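Local coordinates for Lmo2470 protein (Listeria monocytogenes EGD-e, PDB 5HL3), which is an internalin, InlP, that binds calcium, interacts with the host protein afadin and facilitates crossing of the basement membrane by the bacterium, at residues A[58-64]-A[85-90]; A[130-135]-A[155-159]; A[191-197]-A[212-218]; A[248-252]-A[284-290]; A[331-336]-A[357-361]. One frame throughout, in Å; residues are numbered along the deposited sequence. Where two conformers were deposited one is given.

Interaction 1 (A[58-64]-A[85-90]); sequences ITNDSMQ and KLTEFP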
# COMPACT_ATOMS: atom_id res chain seq x y z
N ILE A 58 13.85 -21.69 -14.29
CA ILE A 58 14.02 -22.21 -12.93
C ILE A 58 12.62 -22.41 -12.31
O ILE A 58 11.76 -21.56 -12.46
CB ILE A 58 14.88 -21.24 -12.07
CG1 ILE A 58 16.32 -21.20 -12.64
CG2 ILE A 58 14.90 -21.70 -10.61
CD1 ILE A 58 17.18 -20.13 -12.04
N THR A 59 12.41 -23.53 -11.63
CA THR A 59 11.13 -23.85 -10.99
C THR A 59 11.32 -23.99 -9.50
O THR A 59 12.45 -23.89 -9.00
CB THR A 59 10.62 -25.22 -11.50
OG1 THR A 59 11.49 -26.26 -11.01
CG2 THR A 59 10.57 -25.25 -13.02
N ASN A 60 10.25 -24.20 -8.76
CA ASN A 60 10.40 -24.45 -7.32
C ASN A 60 11.35 -25.60 -7.05
O ASN A 60 12.19 -25.53 -6.15
CB ASN A 60 9.07 -24.79 -6.67
CG ASN A 60 8.12 -23.61 -6.62
OD1 ASN A 60 8.50 -22.49 -6.91
ND2 ASN A 60 6.91 -23.85 -6.19
N ASP A 61 11.21 -26.66 -7.84
CA ASP A 61 12.08 -27.83 -7.67
C ASP A 61 13.53 -27.56 -7.97
O ASP A 61 14.43 -28.00 -7.21
CB ASP A 61 11.58 -28.99 -8.53
CG ASP A 61 10.32 -29.63 -7.96
OD1 ASP A 61 9.99 -29.36 -6.78
OD2 ASP A 61 9.68 -30.43 -8.70
N SER A 62 13.82 -26.87 -9.07
CA SER A 62 15.22 -26.59 -9.34
C SER A 62 15.83 -25.56 -8.38
O SER A 62 17.02 -25.66 -8.06
CB SER A 62 15.48 -26.30 -10.82
OG SER A 62 14.59 -25.37 -11.38
N MSE A 63 15.06 -24.58 -7.89
CA MSE A 63 15.61 -23.64 -6.92
C MSE A 63 16.02 -24.37 -5.65
O MSE A 63 16.96 -23.97 -4.98
CB MSE A 63 14.58 -22.53 -6.64
CG MSE A 63 15.22 -21.33 -5.91
SE MSE A 63 16.53 -20.32 -7.00
CE MSE A 63 15.29 -19.00 -7.75
N GLN A 64 15.31 -25.44 -5.30
CA GLN A 64 15.64 -26.25 -4.12
C GLN A 64 17.06 -26.85 -4.19
O GLN A 64 17.65 -27.15 -3.15
CB GLN A 64 14.63 -27.39 -4.02
CG GLN A 64 14.72 -28.19 -2.74
CD GLN A 64 13.91 -27.58 -1.64
OE1 GLN A 64 12.79 -27.03 -1.88
NE2 GLN A 64 14.38 -27.73 -0.42
N LYS A 85 6.53 -21.17 -13.18
CA LYS A 85 6.74 -22.36 -12.36
C LYS A 85 7.63 -22.13 -11.14
O LYS A 85 7.88 -23.06 -10.37
CB LYS A 85 7.25 -23.53 -13.22
CG LYS A 85 6.28 -23.90 -14.31
CD LYS A 85 6.77 -25.07 -15.12
CE LYS A 85 5.87 -25.35 -16.31
NZ LYS A 85 6.57 -26.15 -17.35
N LEU A 86 8.12 -20.90 -10.98
CA LEU A 86 8.75 -20.49 -9.71
C LEU A 86 7.71 -19.69 -8.94
O LEU A 86 7.44 -18.54 -9.28
CB LEU A 86 9.99 -19.62 -9.92
CG LEU A 86 10.73 -19.28 -8.61
CD1 LEU A 86 11.38 -20.52 -7.98
CD2 LEU A 86 11.75 -18.18 -8.82
N THR A 87 7.14 -20.30 -7.90
CA THR A 87 6.14 -19.61 -7.09
C THR A 87 6.58 -19.43 -5.64
O THR A 87 5.83 -18.89 -4.85
CB THR A 87 4.78 -20.33 -7.13
OG1 THR A 87 4.90 -21.64 -6.56
CG2 THR A 87 4.25 -20.47 -8.56
N GLU A 88 7.77 -19.87 -5.29
CA GLU A 88 8.24 -19.77 -3.92
C GLU A 88 9.74 -19.88 -3.85
O GLU A 88 10.34 -20.75 -4.53
CB GLU A 88 7.60 -20.89 -3.11
CG GLU A 88 8.01 -20.99 -1.67
CD GLU A 88 7.17 -22.02 -0.98
OE1 GLU A 88 7.69 -23.13 -0.79
OE2 GLU A 88 5.99 -21.73 -0.75
N PHE A 89 10.40 -19.02 -3.07
CA PHE A 89 11.81 -19.23 -2.76
C PHE A 89 11.85 -20.21 -1.59
O PHE A 89 11.21 -19.97 -0.58
CB PHE A 89 12.56 -17.93 -2.44
CG PHE A 89 14.02 -18.13 -2.32
CD1 PHE A 89 14.80 -18.32 -3.45
CD2 PHE A 89 14.63 -18.24 -1.09
CE1 PHE A 89 16.16 -18.58 -3.35
CE2 PHE A 89 15.98 -18.50 -0.98
CZ PHE A 89 16.73 -18.67 -2.11
N PRO A 90 12.56 -21.33 -1.72
CA PRO A 90 12.49 -22.35 -0.68
C PRO A 90 13.16 -21.98 0.64
O PRO A 90 14.04 -21.12 0.67
CB PRO A 90 13.18 -23.54 -1.34
CG PRO A 90 14.22 -22.90 -2.19
CD PRO A 90 13.52 -21.69 -2.78
O HOH W 1 9.43 -21.08 -14.14
O HOH W 2 10.86 -23.54 -3.96
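Asn60 carries most of the polar pairing here. Its backbone N donates to Lys85 O (3.1 Å), and its side chain works at both ends: Asn60 OD1 accepts from Thr87 N (2.8 Å) and weakly from Glu88 N (3.2 Å), while Asn60 ND2 donates to Thr87 OG1 (3.0 Å). Water 1 links Ile58 O to Lys85 N, and water 2 donates to both Asn60 O and Glu88 O. Within 58-64, Thr59 and Ser62 form a capping box, with Ser62 N on Thr59 OG1 (3.1 Å) and Thr59 N on Ser62 OG (2.9 Å), so the start of helix 60-63 is capped locally. Beneath the polar layer, selenomethionine Met63 packs CG on Pro90 CD (3.6 Å) and CE on Leu86 CD2 (3.8 Å), and makes a Met-aromatic contact with Phe89. The short helix thus sits against a leucine-rich repeat loop: Met63 also reaches Leu23 of helix 21-30, whereas Leu86 and Phe89 continue into the core over strands 76-79 and 100-103.

Interaction 2 (A[130-135]-A[155-159]); sequences MSGNNL and EMLIT. With CA (calcium ion), chain E.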
# COMPACT_ATOMS: atom_id res chain seq x y z
N MSE A 130 8.09 -8.43 -2.25
CA MSE A 130 7.41 -9.31 -3.23
C MSE A 130 6.38 -8.54 -4.03
O MSE A 130 5.61 -9.14 -4.79
CB MSE A 130 6.71 -10.43 -2.50
CG MSE A 130 7.70 -11.35 -1.76
SE MSE A 130 6.81 -12.68 -0.63
CE MSE A 130 6.47 -13.86 -2.00
N SER A 131 6.40 -7.22 -3.91
CA SER A 131 5.41 -6.36 -4.58
C SER A 131 5.22 -6.63 -6.06
O SER A 131 6.16 -6.83 -6.82
CB SER A 131 5.82 -4.92 -4.41
OG SER A 131 5.93 -4.59 -3.03
N GLY A 132 3.95 -6.62 -6.47
CA GLY A 132 3.54 -6.77 -7.90
C GLY A 132 3.14 -8.17 -8.27
O GLY A 132 2.67 -8.40 -9.36
N ASN A 133 3.33 -9.11 -7.37
CA ASN A 133 3.04 -10.52 -7.60
C ASN A 133 1.82 -10.95 -6.80
O ASN A 133 1.64 -10.55 -5.65
CB ASN A 133 4.29 -11.31 -7.24
CG ASN A 133 5.48 -10.89 -8.09
OD1 ASN A 133 5.48 -11.10 -9.29
ND2 ASN A 133 6.48 -10.25 -7.48
N ASN A 134 0.96 -11.74 -7.43
CA ASN A 134 -0.26 -12.18 -6.75
C ASN A 134 0.10 -13.16 -5.62
O ASN A 134 0.67 -14.22 -5.87
CB ASN A 134 -1.16 -12.90 -7.76
CG ASN A 134 -2.39 -13.47 -7.12
OD1 ASN A 134 -3.05 -12.80 -6.38
ND2 ASN A 134 -2.64 -14.75 -7.34
N LEU A 135 -0.26 -12.83 -4.40
CA LEU A 135 0.02 -13.72 -3.28
C LEU A 135 -0.85 -14.98 -3.36
O LEU A 135 -2.05 -14.90 -3.58
CB LEU A 135 -0.20 -13.02 -1.94
CG LEU A 135 0.17 -13.83 -0.71
CD1 LEU A 135 1.66 -13.93 -0.61
CD2 LEU A 135 -0.41 -13.20 0.55
N GLU A 155 0.47 -4.38 -4.16
CA GLU A 155 -0.08 -4.96 -5.42
C GLU A 155 0.09 -6.46 -5.47
O GLU A 155 0.75 -7.01 -6.36
CB GLU A 155 0.51 -4.30 -6.67
CG GLU A 155 -0.37 -4.57 -7.88
CD GLU A 155 0.12 -3.98 -9.15
OE1 GLU A 155 1.28 -4.20 -9.52
OE2 GLU A 155 -0.69 -3.31 -9.83
N MSE A 156 -0.59 -7.13 -4.54
CA MSE A 156 -0.53 -8.59 -4.45
C MSE A 156 -1.88 -9.23 -4.27
O MSE A 156 -1.95 -10.41 -3.98
CB MSE A 156 0.37 -9.03 -3.27
CG MSE A 156 1.81 -8.50 -3.39
SE MSE A 156 2.99 -9.31 -2.05
CE MSE A 156 3.23 -11.03 -2.94
N LEU A 157 -2.96 -8.47 -4.50
CA LEU A 157 -4.34 -8.94 -4.27
C LEU A 157 -4.56 -9.49 -2.84
O LEU A 157 -5.20 -10.52 -2.64
CB LEU A 157 -4.78 -9.90 -5.36
CG LEU A 157 -4.94 -9.22 -6.73
CD1 LEU A 157 -5.15 -10.30 -7.76
CD2 LEU A 157 -6.07 -8.24 -6.76
N ILE A 158 -4.03 -8.76 -1.85
CA ILE A 158 -4.19 -9.16 -0.47
C ILE A 158 -5.53 -8.62 0.06
O ILE A 158 -5.82 -7.44 -0.08
CB ILE A 158 -3.02 -8.65 0.38
CG1 ILE A 158 -1.75 -9.36 -0.09
CG2 ILE A 158 -3.27 -8.95 1.87
CD1 ILE A 158 -0.46 -8.75 0.43
N THR A 159 -6.32 -9.52 0.64
CA THR A 159 -7.59 -9.17 1.32
C THR A 159 -7.37 -9.25 2.83
O THR A 159 -6.37 -9.82 3.31
CB THR A 159 -8.77 -10.03 0.84
OG1 THR A 159 -8.37 -11.41 0.81
CG2 THR A 159 -9.18 -9.59 -0.57
CA CA E . -5.46 -12.86 -2.10
O HOH W 3 2.23 -6.37 -11.01
O HOH W 4 -3.60 -12.63 -3.51
O HOH W 5 -4.12 -14.85 -1.72
O HOH W 6 -7.75 -12.24 -1.87
O HOH W 7 -6.33 -14.25 -3.72
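Selenomethionine Met156 fills the apolar centre, its CE lying 3.6 Å from Met130 CB and 4.0 Å from Leu135 CD1; Leu135 CD2 meets Ile158 CG1 at 4.1 Å beside it. The segments are the loops that follow parallel strands 127-129 and 150-152 in successive leucine-rich repeats, so Met156 stands where the preceding repeat has Asn133, and Ile158 where it has Leu135. Around the apolar side chains runs a backbone layer. Leu135 N donates to Met156 O (3.0 Å), Gly132 N makes a weak bond to Glu155 O (3.2 Å), and Met156 CA approaches Asn133 O (3.2 Å) in a CA-H...O contact. Gly132 occupies a type II turn from Met130 to Asn133, at backbone angles where a CB would strike the preceding carbonyl. Asn133 ND2 secures this turn through Met130 O (3.0 Å) and also bonds Ala104 O, tying it to the preceding repeat. Farther out, water 3 donates to Gly132 O and Glu155 OE1. At the other end a calcium ion binds Leu157 O directly, with Glu162 and four waters among its ligands. The second segment thus touches the metal through its backbone, while the first is reached through the ion's hydration shell: waters 4 and 5 approach Leu135 O at 2.7 and 2.8 Å.

Interaction 3 (A[191-197]-A[212-218]); sequences IPNLTFL and NLPKLTD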
# COMPACT_ATOMS: atom_id res chain seq x y z
N ILE A 191 3.52 -4.52 17.02
CA ILE A 191 4.56 -3.88 16.18
C ILE A 191 4.73 -2.41 16.57
O ILE A 191 4.60 -1.48 15.76
CB ILE A 191 4.31 -4.08 14.67
CG1 ILE A 191 2.90 -3.63 14.24
CG2 ILE A 191 4.57 -5.54 14.28
CD1 ILE A 191 2.69 -3.70 12.75
N PRO A 192 5.09 -2.17 17.84
CA PRO A 192 5.15 -0.77 18.33
C PRO A 192 6.27 0.08 17.78
O PRO A 192 6.28 1.29 18.04
CB PRO A 192 5.28 -0.95 19.84
CG PRO A 192 6.01 -2.20 19.98
CD PRO A 192 5.46 -3.11 18.91
N ASN A 193 7.21 -0.52 17.04
CA ASN A 193 8.25 0.28 16.39
C ASN A 193 7.85 0.71 14.99
O ASN A 193 8.62 1.40 14.31
CB ASN A 193 9.58 -0.48 16.35
CG ASN A 193 10.21 -0.61 17.71
OD1 ASN A 193 9.69 -0.08 18.72
ND2 ASN A 193 11.33 -1.30 17.76
N LEU A 194 6.65 0.35 14.54
CA LEU A 194 6.24 0.68 13.18
C LEU A 194 6.25 2.20 12.98
O LEU A 194 5.63 2.93 13.75
CB LEU A 194 4.84 0.12 12.90
CG LEU A 194 4.44 0.20 11.43
CD1 LEU A 194 5.20 -0.81 10.60
CD2 LEU A 194 2.94 0.02 11.28
N THR A 195 6.98 2.67 11.96
CA THR A 195 7.06 4.11 11.65
C THR A 195 6.37 4.49 10.35
O THR A 195 5.89 5.61 10.24
CB THR A 195 8.51 4.65 11.63
OG1 THR A 195 9.17 4.29 10.41
CG2 THR A 195 9.26 4.15 12.82
N PHE A 196 6.30 3.57 9.39
CA PHE A 196 5.72 3.85 8.05
C PHE A 196 4.70 2.78 7.71
O PHE A 196 5.03 1.60 7.68
CB PHE A 196 6.87 3.85 7.02
CG PHE A 196 8.01 4.80 7.37
CD1 PHE A 196 7.91 6.17 7.16
CD2 PHE A 196 9.18 4.31 7.91
CE1 PHE A 196 8.95 7.01 7.49
CE2 PHE A 196 10.23 5.14 8.23
CZ PHE A 196 10.10 6.50 8.03
N LEU A 197 3.46 3.19 7.49
CA LEU A 197 2.36 2.28 7.14
C LEU A 197 1.69 2.82 5.88
O LEU A 197 1.01 3.87 5.92
CB LEU A 197 1.38 2.16 8.28
CG LEU A 197 0.17 1.22 8.11
CD1 LEU A 197 0.63 -0.16 7.65
CD2 LEU A 197 -0.63 1.13 9.38
N ASN A 212 -1.57 0.76 19.65
CA ASN A 212 -0.14 0.59 20.00
C ASN A 212 0.82 0.89 18.85
O ASN A 212 1.70 0.09 18.50
CB ASN A 212 0.09 -0.84 20.51
CG ASN A 212 1.44 -1.00 21.18
OD1 ASN A 212 1.98 -0.04 21.72
ND2 ASN A 212 1.99 -2.21 21.16
N LEU A 213 0.68 2.08 18.28
CA LEU A 213 1.61 2.57 17.24
C LEU A 213 2.21 3.92 17.67
O LEU A 213 2.06 4.93 16.99
CB LEU A 213 0.90 2.68 15.89
CG LEU A 213 0.39 1.37 15.28
CD1 LEU A 213 -0.33 1.60 13.96
CD2 LEU A 213 1.49 0.31 15.10
N PRO A 214 2.93 3.93 18.79
CA PRO A 214 3.47 5.19 19.34
C PRO A 214 4.56 5.85 18.52
O PRO A 214 4.88 7.02 18.80
CB PRO A 214 4.03 4.75 20.71
CG PRO A 214 4.39 3.32 20.52
CD PRO A 214 3.33 2.76 19.62
N LYS A 215 5.15 5.13 17.57
CA LYS A 215 6.25 5.63 16.74
C LYS A 215 5.84 5.90 15.31
O LYS A 215 6.66 6.30 14.51
CB LYS A 215 7.42 4.65 16.79
CG LYS A 215 8.10 4.64 18.16
CD LYS A 215 9.22 3.63 18.23
CE LYS A 215 10.17 3.85 19.38
NZ LYS A 215 11.25 2.83 19.19
N LEU A 216 4.58 5.66 14.97
CA LEU A 216 4.13 5.86 13.58
C LEU A 216 4.23 7.33 13.18
O LEU A 216 3.63 8.19 13.83
CB LEU A 216 2.69 5.38 13.45
CG LEU A 216 2.16 5.32 12.00
CD1 LEU A 216 2.82 4.22 11.24
CD2 LEU A 216 0.65 5.13 12.02
N THR A 217 4.97 7.62 12.11
CA THR A 217 5.11 8.99 11.61
C THR A 217 4.35 9.23 10.32
O THR A 217 3.90 10.33 10.08
CB THR A 217 6.60 9.39 11.39
OG1 THR A 217 7.20 8.58 10.38
CG2 THR A 217 7.37 9.31 12.71
N ASP A 218 4.23 8.20 9.48
CA ASP A 218 3.63 8.36 8.15
C ASP A 218 2.58 7.29 7.92
O ASP A 218 2.89 6.10 7.93
CB ASP A 218 4.72 8.25 7.07
CG ASP A 218 5.71 9.36 7.14
OD1 ASP A 218 6.49 9.46 8.10
OD2 ASP A 218 5.75 10.17 6.20
O HOH W 8 1.57 -2.57 17.61
O HOH W 9 4.58 2.64 16.28
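Pro192, Lys215 and Leu213 lose the most surface in this contact. Pro192 rests across the start of the other segment, its CA 3.6 Å from Asn212 O in a CA-H...O contact and its CB 4.2 Å from Pro214 CD. Lys215 extends along the outside, its CD 3.8 Å from Pro192 O. At its tip, Lys215 NZ gives a weak hydrogen bond to Asn193 OD1 (3.3 Å). Water 9 bridges the two backbones, accepting from Lys215 N and donating to Pro192 O and Leu194 O. Leu213 turns inward: its CD2 is 4.0 Å from Leu194 CB and 4.3 Å from Ile191 CG1. Consecutive leucine-rich repeats are stacked here, each with a type I turn (Ile191-Leu194, Leu213-Leu216) leading into a strand of the long parallel sheet. The strands pair at Phe196 and Asp218. Thr195 O accepts from both Thr217 N (2.9 Å) and Asp218 N (3.2 Å), and Leu197 N donates to Asp218 O (3.0 Å). Behind this pairing, Leu216 CD1 reaches Leu197 CB at 3.9 Å, extending the leucine core from Leu175 of the previous repeat.

Interaction 4 (A[248-252]-A[284-290]); sequences FLTEL and LPIYFQM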
# COMPACT_ATOMS: atom_id res chain seq x y z
N PHE A 248 -13.69 10.17 0.66
CA PHE A 248 -15.08 10.68 0.57
C PHE A 248 -15.52 11.26 1.89
O PHE A 248 -16.69 11.15 2.28
CB PHE A 248 -15.99 9.51 0.09
CG PHE A 248 -15.48 8.90 -1.19
CD1 PHE A 248 -15.86 9.41 -2.41
CD2 PHE A 248 -14.51 7.90 -1.16
CE1 PHE A 248 -15.33 8.93 -3.59
CE2 PHE A 248 -13.96 7.42 -2.33
CZ PHE A 248 -14.36 7.94 -3.55
N LEU A 249 -14.58 11.93 2.56
CA LEU A 249 -14.88 12.52 3.86
C LEU A 249 -15.56 13.87 3.73
O LEU A 249 -15.22 14.69 2.86
CB LEU A 249 -13.57 12.72 4.64
CG LEU A 249 -12.83 11.42 4.98
CD1 LEU A 249 -11.45 11.77 5.55
CD2 LEU A 249 -13.62 10.58 5.99
N THR A 250 -16.51 14.12 4.63
CA THR A 250 -17.17 15.45 4.75
C THR A 250 -16.60 16.25 5.93
O THR A 250 -16.92 17.43 6.07
CB THR A 250 -18.69 15.30 4.84
OG1 THR A 250 -19.02 14.48 5.96
CG2 THR A 250 -19.26 14.75 3.55
N GLU A 251 -15.75 15.62 6.74
CA GLU A 251 -15.10 16.23 7.89
C GLU A 251 -13.81 15.48 8.12
O GLU A 251 -13.78 14.26 7.99
CB GLU A 251 -15.98 16.18 9.16
CG GLU A 251 -15.43 16.97 10.35
CD GLU A 251 -16.33 16.97 11.55
OE1 GLU A 251 -16.81 15.87 11.92
OE2 GLU A 251 -16.52 18.06 12.16
N LEU A 252 -12.75 16.20 8.46
CA LEU A 252 -11.44 15.59 8.76
C LEU A 252 -11.30 15.37 10.26
O LEU A 252 -11.88 16.09 11.08
CB LEU A 252 -10.32 16.50 8.28
CG LEU A 252 -10.38 16.82 6.78
CD1 LEU A 252 -9.40 17.95 6.41
CD2 LEU A 252 -10.16 15.57 5.96
N LEU A 284 -20.67 21.77 5.56
CA LEU A 284 -19.52 21.14 4.89
C LEU A 284 -18.28 21.34 5.73
O LEU A 284 -17.45 22.19 5.43
CB LEU A 284 -19.35 21.66 3.46
CG LEU A 284 -18.38 20.89 2.56
CD1 LEU A 284 -18.68 19.42 2.53
CD2 LEU A 284 -18.40 21.50 1.16
N PRO A 285 -18.17 20.56 6.82
CA PRO A 285 -17.12 20.83 7.78
C PRO A 285 -15.71 20.83 7.18
O PRO A 285 -14.89 21.67 7.56
CB PRO A 285 -17.32 19.76 8.85
CG PRO A 285 -18.81 19.49 8.81
CD PRO A 285 -19.12 19.53 7.33
N ILE A 286 -15.46 19.93 6.25
CA ILE A 286 -14.14 19.84 5.62
C ILE A 286 -13.73 21.12 4.94
O ILE A 286 -12.54 21.50 4.99
CB ILE A 286 -14.05 18.62 4.67
CG1 ILE A 286 -12.63 18.46 4.11
CG2 ILE A 286 -15.09 18.70 3.54
CD1 ILE A 286 -12.39 17.17 3.35
N TYR A 287 -14.66 21.84 4.31
CA TYR A 287 -14.30 23.10 3.67
C TYR A 287 -13.74 24.06 4.71
O TYR A 287 -12.68 24.69 4.49
CB TYR A 287 -15.51 23.76 2.92
CG TYR A 287 -15.20 25.21 2.59
CD1 TYR A 287 -14.33 25.53 1.54
CD2 TYR A 287 -15.64 26.24 3.41
CE1 TYR A 287 -13.96 26.83 1.29
CE2 TYR A 287 -15.25 27.56 3.18
CZ TYR A 287 -14.42 27.84 2.11
OH TYR A 287 -14.05 29.17 1.88
N PHE A 288 -14.46 24.23 5.81
CA PHE A 288 -14.03 25.17 6.85
C PHE A 288 -12.71 24.78 7.51
O PHE A 288 -11.90 25.65 7.80
CB PHE A 288 -15.17 25.41 7.84
CG PHE A 288 -16.35 26.06 7.19
CD1 PHE A 288 -16.34 27.41 6.88
CD2 PHE A 288 -17.42 25.30 6.75
CE1 PHE A 288 -17.41 28.01 6.22
CE2 PHE A 288 -18.46 25.87 6.05
CZ PHE A 288 -18.45 27.22 5.80
N GLN A 289 -12.48 23.49 7.69
CA GLN A 289 -11.21 23.00 8.22
C GLN A 289 -10.06 23.30 7.26
O GLN A 289 -8.99 23.78 7.69
CB GLN A 289 -11.29 21.51 8.48
CG GLN A 289 -12.17 21.13 9.65
CD GLN A 289 -12.33 19.62 9.74
OE1 GLN A 289 -12.82 18.97 8.80
NE2 GLN A 289 -11.93 19.06 10.87
N MSE A 290 -10.26 23.01 5.97
CA MSE A 290 -9.23 23.26 4.97
C MSE A 290 -8.95 24.74 4.84
O MSE A 290 -7.80 25.17 4.70
CB MSE A 290 -9.59 22.61 3.62
CG MSE A 290 -9.50 21.09 3.75
SE MSE A 290 -9.93 20.09 2.13
CE MSE A 290 -8.54 20.77 0.90
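Gln289 makes two of the three hydrogen bonds of this contact. With chi1 m and chi2 t, its side chain extends from helix 285-292 so that the amide meets one residue's backbone at both ends: Leu252 N donates to Gln289 OE1 (2.8 Å), and Gln289 NE2 donates to Leu252 O (3.0 Å). One turn earlier, Ile286 is t at both chi1 and chi2; this extended form carries CD1 to Leu252 CD2 (3.8 Å) and Leu249 O (3.8 Å). Leu252, m then t, also places CD1 4.1 Å from CG of selenomethionine Met290. Glu251 is extended through chi2, and its CG lies 3.7 Å from Pro285 CB and 3.6 Å from Gln289 OE1. At the helix start, Ile286 N donates to Thr250 O (2.9 Å), so the first segment's backbone satisfies a helix N-terminal amide. Tyr354 of strand 350-360 touches both Thr250 and Ile286. Specific bonds to main-chain groups, backed by a small apolar patch, imply a defined rather than loosely tethered junction between the end of the repeats and the following beta domain.

Interaction 5 (A[331-336]-A[357-361]); sequences LSPGEY and NVTIN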
# COMPACT_ATOMS: atom_id res chain seq x y z
N LEU A 331 -35.30 28.10 -9.58
CA LEU A 331 -35.62 26.78 -10.16
C LEU A 331 -37.09 26.42 -9.99
O LEU A 331 -37.71 26.77 -8.99
CB LEU A 331 -34.77 25.69 -9.51
CG LEU A 331 -33.25 25.86 -9.62
CD1 LEU A 331 -32.50 24.72 -8.96
CD2 LEU A 331 -32.82 25.99 -11.07
N SER A 332 -37.63 25.72 -10.98
CA SER A 332 -39.02 25.29 -10.92
C SER A 332 -39.11 23.96 -10.15
O SER A 332 -38.08 23.32 -9.88
CB SER A 332 -39.58 25.15 -12.33
OG SER A 332 -38.85 24.18 -13.05
N PRO A 333 -40.33 23.53 -9.78
CA PRO A 333 -40.44 22.27 -9.04
C PRO A 333 -39.87 21.08 -9.80
O PRO A 333 -39.95 21.03 -11.03
CB PRO A 333 -41.96 22.12 -8.83
CG PRO A 333 -42.48 23.51 -8.90
CD PRO A 333 -41.65 24.17 -9.95
N GLY A 334 -39.26 20.15 -9.08
CA GLY A 334 -38.70 18.96 -9.70
C GLY A 334 -37.64 18.36 -8.82
O GLY A 334 -37.50 18.77 -7.66
N GLU A 335 -36.89 17.42 -9.38
CA GLU A 335 -35.80 16.75 -8.69
C GLU A 335 -34.49 17.21 -9.32
O GLU A 335 -34.34 17.15 -10.54
CB GLU A 335 -35.91 15.23 -8.85
CG GLU A 335 -37.24 14.62 -8.44
CD GLU A 335 -37.53 14.67 -6.94
OE1 GLU A 335 -36.58 14.81 -6.16
OE2 GLU A 335 -38.75 14.53 -6.59
N TYR A 336 -33.53 17.61 -8.48
CA TYR A 336 -32.27 18.17 -8.95
C TYR A 336 -31.06 17.54 -8.30
O TYR A 336 -31.12 17.11 -7.14
CB TYR A 336 -32.25 19.67 -8.63
CG TYR A 336 -33.32 20.46 -9.35
CD1 TYR A 336 -34.61 20.58 -8.83
CD2 TYR A 336 -33.04 21.11 -10.56
CE1 TYR A 336 -35.59 21.30 -9.50
CE2 TYR A 336 -34.01 21.83 -11.23
CZ TYR A 336 -35.28 21.92 -10.71
OH TYR A 336 -36.23 22.64 -11.40
N ASN A 357 -28.89 15.54 -3.57
CA ASN A 357 -30.17 15.61 -4.30
C ASN A 357 -31.15 16.52 -3.60
O ASN A 357 -31.28 16.49 -2.38
CB ASN A 357 -30.78 14.21 -4.45
CG ASN A 357 -29.99 13.31 -5.36
OD1 ASN A 357 -29.23 13.78 -6.22
ND2 ASN A 357 -30.12 11.99 -5.18
N VAL A 358 -31.84 17.33 -4.39
CA VAL A 358 -32.82 18.27 -3.87
C VAL A 358 -34.16 18.05 -4.58
O VAL A 358 -34.21 17.95 -5.81
CB VAL A 358 -32.39 19.74 -4.11
CG1 VAL A 358 -33.41 20.73 -3.59
CG2 VAL A 358 -31.04 19.99 -3.45
N THR A 359 -35.22 17.95 -3.77
CA THR A 359 -36.59 17.92 -4.26
C THR A 359 -37.14 19.33 -4.03
O THR A 359 -37.15 19.83 -2.91
CB THR A 359 -37.46 16.88 -3.50
OG1 THR A 359 -36.87 15.57 -3.62
CG2 THR A 359 -38.92 16.87 -4.06
N ILE A 360 -37.59 19.98 -5.11
CA ILE A 360 -38.25 21.28 -5.01
C ILE A 360 -39.74 21.10 -5.25
O ILE A 360 -40.16 20.62 -6.29
CB ILE A 360 -37.67 22.30 -6.03
CG1 ILE A 360 -36.16 22.39 -5.83
CG2 ILE A 360 -38.35 23.65 -5.86
CD1 ILE A 360 -35.45 23.48 -6.60
N ASN A 361 -40.53 21.46 -4.25
CA ASN A 361 -42.00 21.36 -4.36
C ASN A 361 -42.65 22.68 -4.68
O ASN A 361 -42.18 23.73 -4.26
CB ASN A 361 -42.57 20.80 -3.07
CG ASN A 361 -42.24 19.34 -2.90
OD1 ASN A 361 -42.35 18.56 -3.85
ND2 ASN A 361 -41.88 18.95 -1.69
OXT ASN A 361 -43.72 22.71 -5.31
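Leu331 starts the approach by setting its CB 3.7 Å from Ile360 CD1. Ser332 offers its carbonyl back to its own segment, where Tyr336 OH donates to Ser332 O in a very short bond (2.5 Å) that closes the loop before the strand. Pro333 comes next, its CA 3.2 Å from Ile360 O. Strand pairing begins at Gly334: its N donates to Ile360 O (3.0 Å) and its O accepts from Ile360 N (2.8 Å), with backbone angles that would jam a CB against the preceding carbonyl. Glu335 faces Thr359 in a non-hydrogen-bonded pair, yet the side chains join, Thr359 OG1 donating to Glu335 OE1 (2.7 Å). At Tyr336 the paired bonds return, Tyr336 N to Val358 O (2.8 Å) and Val358 N to Tyr336 O (2.9 Å), while the ring's CE1 packs on Ile360 CD1 (3.6 Å). Strand 265-274 lies along the other edge of 357-361. This is the open end of the antiparallel beta hairpin 334-345/350-360, at the C-terminus of a mixed-sheet domain related to the E-set, immunoglobulin-like families.

In the fold
Interactions 1 to 3 follow the leucine-rich repeat array from its N-terminal cap inward; interaction 4 joins the end of the array to the following beta domain, where interaction 5 lies, its centre about 65 Å from that of interaction 1. Interaction 2 is the most buried and alone includes a calcium ligand; interactions 1, 3, 4 and 5 are partly buried, interaction 5 with the most exposed residues. Interactions 2 and 3 both stack neighbouring repeats, but at opposite ends of the sheet strands. Interactions 1 and 4 instead set a helix against a repeat loop through an amide side chain. Interaction 5 pairs the two strands of hairpin 334-345/350-360 at their open end; the helix of interaction 4 packs on the same hairpin.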